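Local atomic coordinates of putative mannose-1-phosphate guanylyl transferase (Thermus thermophilus, PDB entry 2CU2), a protein that probably transfers a guanylyl group from GTP to mannose 1-phosphate, giving GDP-mannose. Residues P30-K35 against R260-V265. Residues are numbered along the deposited sequence; the frame is centred on the assembly and turned at random.
Sequences PLFEGK and RALERV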
loop_
_atom_site.group_PDB
_atom_site.type_symbol
_atom_site.label_atom_id
_atom_site.label_comp_id
_atom_site.label_asym_id
_atom_site.label_seq_id
_atom_site.Cartn_x
_atom_site.Cartn_y
_atom_site.Cartn_z
ATOM N N PRO A 30 -8.367 -15.006 5.778
ATOM C CA PRO A 30 -9.442 -14.877 4.803
ATOM C C PRO A 30 -8.887 -14.647 3.400
ATOM O O PRO A 30 -8.469 -13.556 3.037
ATOM C CB PRO A 30 -10.307 -13.690 5.215
ATOM C CG PRO A 30 -9.444 -12.783 6.082
ATOM C CD PRO A 30 -8.321 -13.800 6.599
ATOM N N LEU A 31 -8.860 -15.738 2.604
ATOM C CA LEU A 31 -8.204 -15.667 1.300
ATOM C C LEU A 31 -9.187 -15.806 0.129
ATOM O O LEU A 31 -9.791 -14.846 -0.331
ATOM C CB LEU A 31 -7.153 -16.773 1.236
ATOM C CG LEU A 31 -5.807 -16.335 1.817
ATOM C CD1 LEU A 31 -4.772 -17.460 1.805
ATOM C CD2 LEU A 31 -5.181 -15.170 1.051
ATOM N N PHE A 32 -9.300 -17.050 -0.387
ATOM C CA PHE A 32 -10.121 -17.298 -1.572
ATOM C C PHE A 32 -11.622 -17.328 -1.246
ATOM O O PHE A 32 -12.072 -17.996 -0.324
ATOM C CB PHE A 32 -9.693 -18.636 -2.177
ATOM C CG PHE A 32 -8.231 -18.597 -2.513
ATOM C CD1 PHE A 32 -7.790 -17.802 -3.564
ATOM C CD2 PHE A 32 -7.333 -19.358 -1.785
ATOM C CE1 PHE A 32 -6.440 -17.771 -3.883
ATOM C CE2 PHE A 32 -5.980 -19.321 -2.111
ATOM C CZ PHE A 32 -5.528 -18.528 -3.158
ATOM N N GLU A 33 -12.428 -16.541 -1.986
ATOM C CA GLU A 33 -13.859 -16.489 -1.698
ATOM C C GLU A 33 -14.141 -15.847 -0.334
ATOM O O GLU A 33 -15.256 -15.863 0.169
ATOM C CB GLU A 33 -14.419 -17.914 -1.735
ATOM C CG GLU A 33 -14.654 -18.412 -3.164
ATOM C CD GLU A 33 -15.325 -19.769 -3.131
ATOM O OE1 GLU A 33 -16.154 -19.993 -2.259
ATOM O OE2 GLU A 33 -15.030 -20.586 -4.007
ATOM N N GLY A 34 -13.109 -15.259 0.265
ATOM C CA GLY A 34 -13.264 -14.614 1.573
ATOM C C GLY A 34 -13.195 -15.621 2.724
ATOM O O GLY A 34 -13.385 -15.298 3.892
ATOM N N LYS A 35 -12.939 -16.887 2.348
ATOM C CA LYS A 35 -12.902 -18.008 3.280
ATOM C C LYS A 35 -11.502 -18.204 3.866
ATOM O O LYS A 35 -10.491 -18.010 3.204
ATOM C CB LYS A 35 -13.336 -19.267 2.531
ATOM C CG LYS A 35 -14.854 -19.347 2.357
ATOM C CD LYS A 35 -15.332 -20.774 2.083
ATOM C CE LYS A 35 -16.516 -20.820 1.111
ATOM N NZ LYS A 35 -16.466 -22.056 0.332
ATOM N N ARG A 260 2.487 -15.142 -4.402
ATOM C CA ARG A 260 2.389 -15.494 -5.814
ATOM C C ARG A 260 1.407 -16.646 -6.043
ATOM O O ARG A 260 0.876 -16.847 -7.128
ATOM C CB ARG A 260 3.780 -15.885 -6.312
ATOM C CG ARG A 260 4.041 -15.408 -7.741
ATOM C CD ARG A 260 4.207 -16.577 -8.719
ATOM N NE ARG A 260 3.625 -16.246 -10.023
ATOM C CZ ARG A 260 4.477 -16.003 -11.035
ATOM N NH1 ARG A 260 5.782 -16.080 -10.836
ATOM N NH2 ARG A 260 3.999 -15.683 -12.241
ATOM N N ALA A 261 1.200 -17.441 -4.978
ATOM C CA ALA A 261 0.302 -18.585 -5.097
ATOM C C ALA A 261 -1.115 -18.152 -5.477
ATOM O O ALA A 261 -1.897 -18.898 -6.052
ATOM C CB ALA A 261 0.277 -19.311 -3.752
ATOM N N LEU A 262 -1.451 -16.909 -5.092
ATOM C CA LEU A 262 -2.775 -16.398 -5.416
ATOM C C LEU A 262 -3.010 -16.397 -6.930
ATOM O O LEU A 262 -4.096 -16.677 -7.418
ATOM C CB LEU A 262 -2.883 -14.975 -4.867
ATOM C CG LEU A 262 -3.468 -14.936 -3.452
ATOM C CD1 LEU A 262 -2.534 -15.557 -2.411
ATOM C CD2 LEU A 262 -3.764 -13.516 -2.967
ATOM N N GLU A 263 -1.958 -16.039 -7.659
ATOM C CA GLU A 263 -2.064 -15.991 -9.103
ATOM C C GLU A 263 -2.240 -17.410 -9.649
ATOM O O GLU A 263 -3.107 -17.660 -10.486
ATOM C CB GLU A 263 -0.817 -15.344 -9.701
ATOM C CG GLU A 263 -0.769 -15.378 -11.210
ATOM C CD GLU A 263 0.421 -14.608 -11.755
ATOM O OE1 GLU A 263 0.502 -13.384 -11.524
ATOM O OE2 GLU A 263 1.278 -15.229 -12.410
ATOM N N ARG A 264 -1.418 -18.335 -9.160
ATOM C CA ARG A 264 -1.488 -19.723 -9.601
ATOM C C ARG A 264 -2.871 -20.291 -9.314
ATOM O O ARG A 264 -3.481 -20.948 -10.164
ATOM C CB ARG A 264 -0.429 -20.569 -8.885
ATOM C CG ARG A 264 1.009 -20.088 -9.096
ATOM C CD ARG A 264 2.016 -21.127 -8.631
ATOM N NE ARG A 264 1.827 -21.495 -7.227
ATOM C CZ ARG A 264 2.727 -21.292 -6.266
ATOM N NH1 ARG A 264 3.892 -20.718 -6.548
ATOM N NH2 ARG A 264 2.463 -21.666 -5.020
ATOM N N VAL A 265 -3.370 -20.033 -8.113
ATOM C CA VAL A 265 -4.677 -20.542 -7.743
ATOM C C VAL A 265 -5.773 -20.013 -8.671
ATOM O O VAL A 265 -6.668 -20.761 -9.050
ATOM C CB VAL A 265 -5.019 -20.199 -6.279
ATOM C CG1 VAL A 265 -6.477 -20.559 -5.989
ATOM C CG2 VAL A 265 -4.088 -20.968 -5.340
#
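The loop between strand 3-8 and helix 37-45 of the nucleotidyltransferase domain here meets the short helix 261-266, with F32 of the loop set against L262 and V265. V265 lies over one face of the F32 ring. Its CG1 stands 3.8 Å from the ring centroid and 23° off the normal, a CH-pi contact. That methyl is displaced toward the rim, and CG1 comes closest to CE1 of F32, at 3.5 Å. V265 CG2 reaches CZ of the same ring at 3.6 Å. The chi1 of F32, -58°, puts CG anti to the carbonyl carbon and directs the ring at the helix. L262 brings CG to 4.1 Å from F32 CE1, at an oblique approach. L31 adds a looser contact, CD2 to CD1 of L262 at 4.4 Å. The turn that carries F32 is closed by the backbone bond from K35 N to F32 O. The ring of Y111 also meets that of F32, and L276 of strand 274-276 touches the side chains of both F32 and L262. An alanine in place of F32 would probably leave V265 CG1 without the aromatic face it sits on, take CZ away from CG2 and open a gap beside L262. The two segments are joined by apolar and CH-pi contacts alone, so their fit rests on side-chain shape.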